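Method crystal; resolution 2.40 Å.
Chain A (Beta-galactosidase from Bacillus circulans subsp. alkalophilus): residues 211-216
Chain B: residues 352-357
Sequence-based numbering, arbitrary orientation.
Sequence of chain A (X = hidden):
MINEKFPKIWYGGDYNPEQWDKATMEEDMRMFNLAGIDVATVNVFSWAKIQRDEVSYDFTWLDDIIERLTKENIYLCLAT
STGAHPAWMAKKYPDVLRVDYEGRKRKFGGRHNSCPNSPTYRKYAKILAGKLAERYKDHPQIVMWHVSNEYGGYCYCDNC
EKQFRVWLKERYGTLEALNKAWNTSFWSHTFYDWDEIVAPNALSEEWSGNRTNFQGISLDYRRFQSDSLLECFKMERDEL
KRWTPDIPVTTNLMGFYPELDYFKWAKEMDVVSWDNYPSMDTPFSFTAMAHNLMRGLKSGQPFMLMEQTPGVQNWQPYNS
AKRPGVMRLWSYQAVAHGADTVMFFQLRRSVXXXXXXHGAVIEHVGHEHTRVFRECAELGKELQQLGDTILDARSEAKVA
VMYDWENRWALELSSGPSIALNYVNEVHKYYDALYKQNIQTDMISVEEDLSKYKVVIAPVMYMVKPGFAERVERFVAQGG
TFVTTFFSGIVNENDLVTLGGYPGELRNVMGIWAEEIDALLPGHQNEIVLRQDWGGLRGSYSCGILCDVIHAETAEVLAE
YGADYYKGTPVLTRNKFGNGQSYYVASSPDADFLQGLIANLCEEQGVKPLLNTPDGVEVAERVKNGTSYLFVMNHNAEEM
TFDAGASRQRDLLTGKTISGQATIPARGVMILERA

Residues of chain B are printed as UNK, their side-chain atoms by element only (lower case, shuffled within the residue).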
# COMPACT_ATOMS: atom_id res chain seq x y z
N ARG A 211 0.80 7.50 -12.71
CA ARG A 211 -0.42 8.21 -13.06
C ARG A 211 -0.11 9.68 -13.30
O ARG A 211 0.69 10.28 -12.57
CB ARG A 211 -1.46 8.07 -11.95
CG ARG A 211 -2.58 7.07 -12.23
CD ARG A 211 -2.11 5.63 -12.44
NE ARG A 211 -1.38 5.46 -13.68
CZ ARG A 211 -1.91 5.16 -14.86
NH1 ARG A 211 -3.23 5.00 -15.00
NH2 ARG A 211 -1.12 5.04 -15.92
N THR A 212 -0.73 10.26 -14.33
CA THR A 212 -0.51 11.67 -14.66
C THR A 212 -1.72 12.33 -15.36
O THR A 212 -2.46 11.69 -16.13
CB THR A 212 0.77 11.84 -15.52
OG1 THR A 212 1.06 13.23 -15.69
CG2 THR A 212 0.60 11.17 -16.87
N ASN A 213 -1.91 13.62 -15.09
CA ASN A 213 -2.91 14.41 -15.80
C ASN A 213 -2.44 14.83 -17.19
O ASN A 213 -3.26 15.08 -18.08
CB ASN A 213 -3.23 15.67 -15.00
CG ASN A 213 -3.74 15.37 -13.61
OD1 ASN A 213 -4.59 14.49 -13.43
ND2 ASN A 213 -3.22 16.08 -12.61
N PHE A 214 -1.12 14.93 -17.37
CA PHE A 214 -0.57 15.53 -18.59
C PHE A 214 0.59 14.71 -19.12
O PHE A 214 1.77 14.99 -18.85
CB PHE A 214 -0.17 16.99 -18.34
CG PHE A 214 -1.20 18.00 -18.78
CD1 PHE A 214 -2.25 18.37 -17.94
CD2 PHE A 214 -1.13 18.59 -20.05
CE1 PHE A 214 -3.21 19.31 -18.36
CE2 PHE A 214 -2.09 19.52 -20.47
CZ PHE A 214 -3.12 19.89 -19.63
N GLN A 215 0.26 13.68 -19.89
CA GLN A 215 1.25 12.73 -20.39
C GLN A 215 2.35 13.43 -21.19
O GLN A 215 3.48 12.99 -21.17
CB GLN A 215 0.55 11.70 -21.26
CG GLN A 215 -0.95 11.73 -21.08
CD GLN A 215 -1.42 10.80 -20.00
OE1 GLN A 215 -2.36 11.09 -19.29
NE2 GLN A 215 -0.75 9.67 -19.89
N GLY A 216 2.00 14.50 -21.90
CA GLY A 216 2.99 15.26 -22.65
C GLY A 216 4.13 15.75 -21.77
O GLY A 216 5.31 15.55 -22.08
N UNK B 352 -4.37 14.67 -26.85
CA UNK B 352 -5.06 15.36 -25.79
C UNK B 352 -4.09 15.10 -24.65
O UNK B 352 -2.95 14.75 -24.91
N UNK B 353 -4.52 15.23 -23.41
CA UNK B 353 -3.67 14.75 -22.32
C UNK B 353 -4.37 13.54 -21.69
O UNK B 353 -4.70 12.58 -22.40
c UNK B 353 -3.43 15.87 -21.29
N UNK B 354 -4.65 13.58 -20.39
CA UNK B 354 -5.17 12.40 -19.70
C UNK B 354 -6.58 11.92 -20.13
O UNK B 354 -6.99 10.83 -19.75
c UNK B 354 -5.12 12.55 -18.17
s UNK B 354 -6.40 13.62 -17.43
N UNK B 355 -7.30 12.71 -20.92
CA UNK B 355 -8.64 12.30 -21.32
C UNK B 355 -8.80 11.96 -22.80
O UNK B 355 -9.93 11.92 -23.30
o UNK B 355 -11.25 14.42 -17.70
c UNK B 355 -9.84 13.42 -19.35
c UNK B 355 -9.69 13.33 -20.88
o UNK B 355 -11.44 15.15 -19.77
c UNK B 355 -10.92 14.40 -18.91
N UNK B 356 -7.69 11.71 -23.49
CA UNK B 356 -7.71 11.35 -24.91
C UNK B 356 -8.38 9.99 -25.15
O UNK B 356 -8.90 9.73 -26.24
c UNK B 356 -3.94 10.45 -25.53
c UNK B 356 -5.19 10.73 -24.69
c UNK B 356 -2.62 10.65 -24.77
n UNK B 356 -2.63 10.35 -23.30
c UNK B 356 -6.30 11.40 -25.53
N UNK B 357 -8.39 9.14 -24.12
CA UNK B 357 -9.05 7.83 -24.23
C UNK B 357 -10.34 7.74 -23.44
O UNK B 357 -10.83 6.66 -23.13
o UNK B 357 -3.50 7.34 -27.12
c UNK B 357 -5.86 7.28 -26.88
c UNK B 357 -6.96 7.11 -26.09
c UNK B 357 -4.46 6.91 -24.98
c UNK B 357 -6.84 6.83 -24.74
c UNK B 357 -5.57 6.75 -24.19
c UNK B 357 -8.07 6.70 -23.89
c UNK B 357 -4.61 7.18 -26.32
O HOH W 1 -0.12 8.30 -22.58

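Position 352 of chain B carries backbone atoms and nothing more, with no CB, which makes it G352(B). Its phi/psi of 163/-161 is a conformation readily open to glycine, and an ideal CB placed there would lie 3.5 Å from the CB of position 356. It makes no contact with the chain A stretch.

Position 353 has a single side-chain carbon, and so is A353(B). That CB lies 3.3 Å from O of N213(A) and 3.8 Å from CD2 of F214(A). It sits 3.9 Å from the centroid of the F214(A) ring, 17° off the ring normal, so the methyl group rests over a face of the ring in a CH-pi contact.

Position 354 has one carbon followed by a sulfur. With the sulfur bonded to CB and no further atom beyond it, this is C354(B). CB points toward chain A and approaches O of T212(A) to 3.5 Å and OE1 of Q215(A) to 3.3 Å. With chi1 at 77° (p), SG remains 4.5 Å from OD1 of N213(A), too distant for a close polar contact.

Position 355 has three carbons, the third bearing two oxygens: an unbranched chain ending in a carboxylate, E355(B). Its nearest side-chain approach to the chain A stretch is 6.9 Å, from CG of E355(B) to O of N213(A), and it takes no part in the contact.

Position 356 shows four carbons in a row ending in nitrogen, the signature of lysine, K356(B). NZ donates a hydrogen bond to O of A353(B) at 3.2 Å and packs 3.1 Å from CG of Q215(A). A water accepts weak hydrogen bonds from NZ of K356(B) at 3.3 Å and NE2 of Q215(A) at 3.1 Å.

Position 357 has one carbon leading to a six-carbon ring with one oxygen, hence Y357(B). Its side chain makes no contact with the chain A stretch, and its OH is hydrogen-bonded elsewhere in the structure.

The contact combines a backbone hydrogen bond with side-chain packing. A type I turn runs from A353(B) to K356(B), with N of K356(B) 3.3 Å from O of A353(B) in a hydrogen bond. The turn's own bond does not involve N of C354(B), which donates to O of N213(A) at 3.1 Å, with an N-H...O angle of 137°. This is the sole direct hydrogen bond between the stretches. Around it, the methyl-on-ring contact and the packing of Q215(A) against C354(B) and K356(B) contribute to 261 Å² of buried surface, both sides summed.

Chain B, residues 352-357: GACEKY
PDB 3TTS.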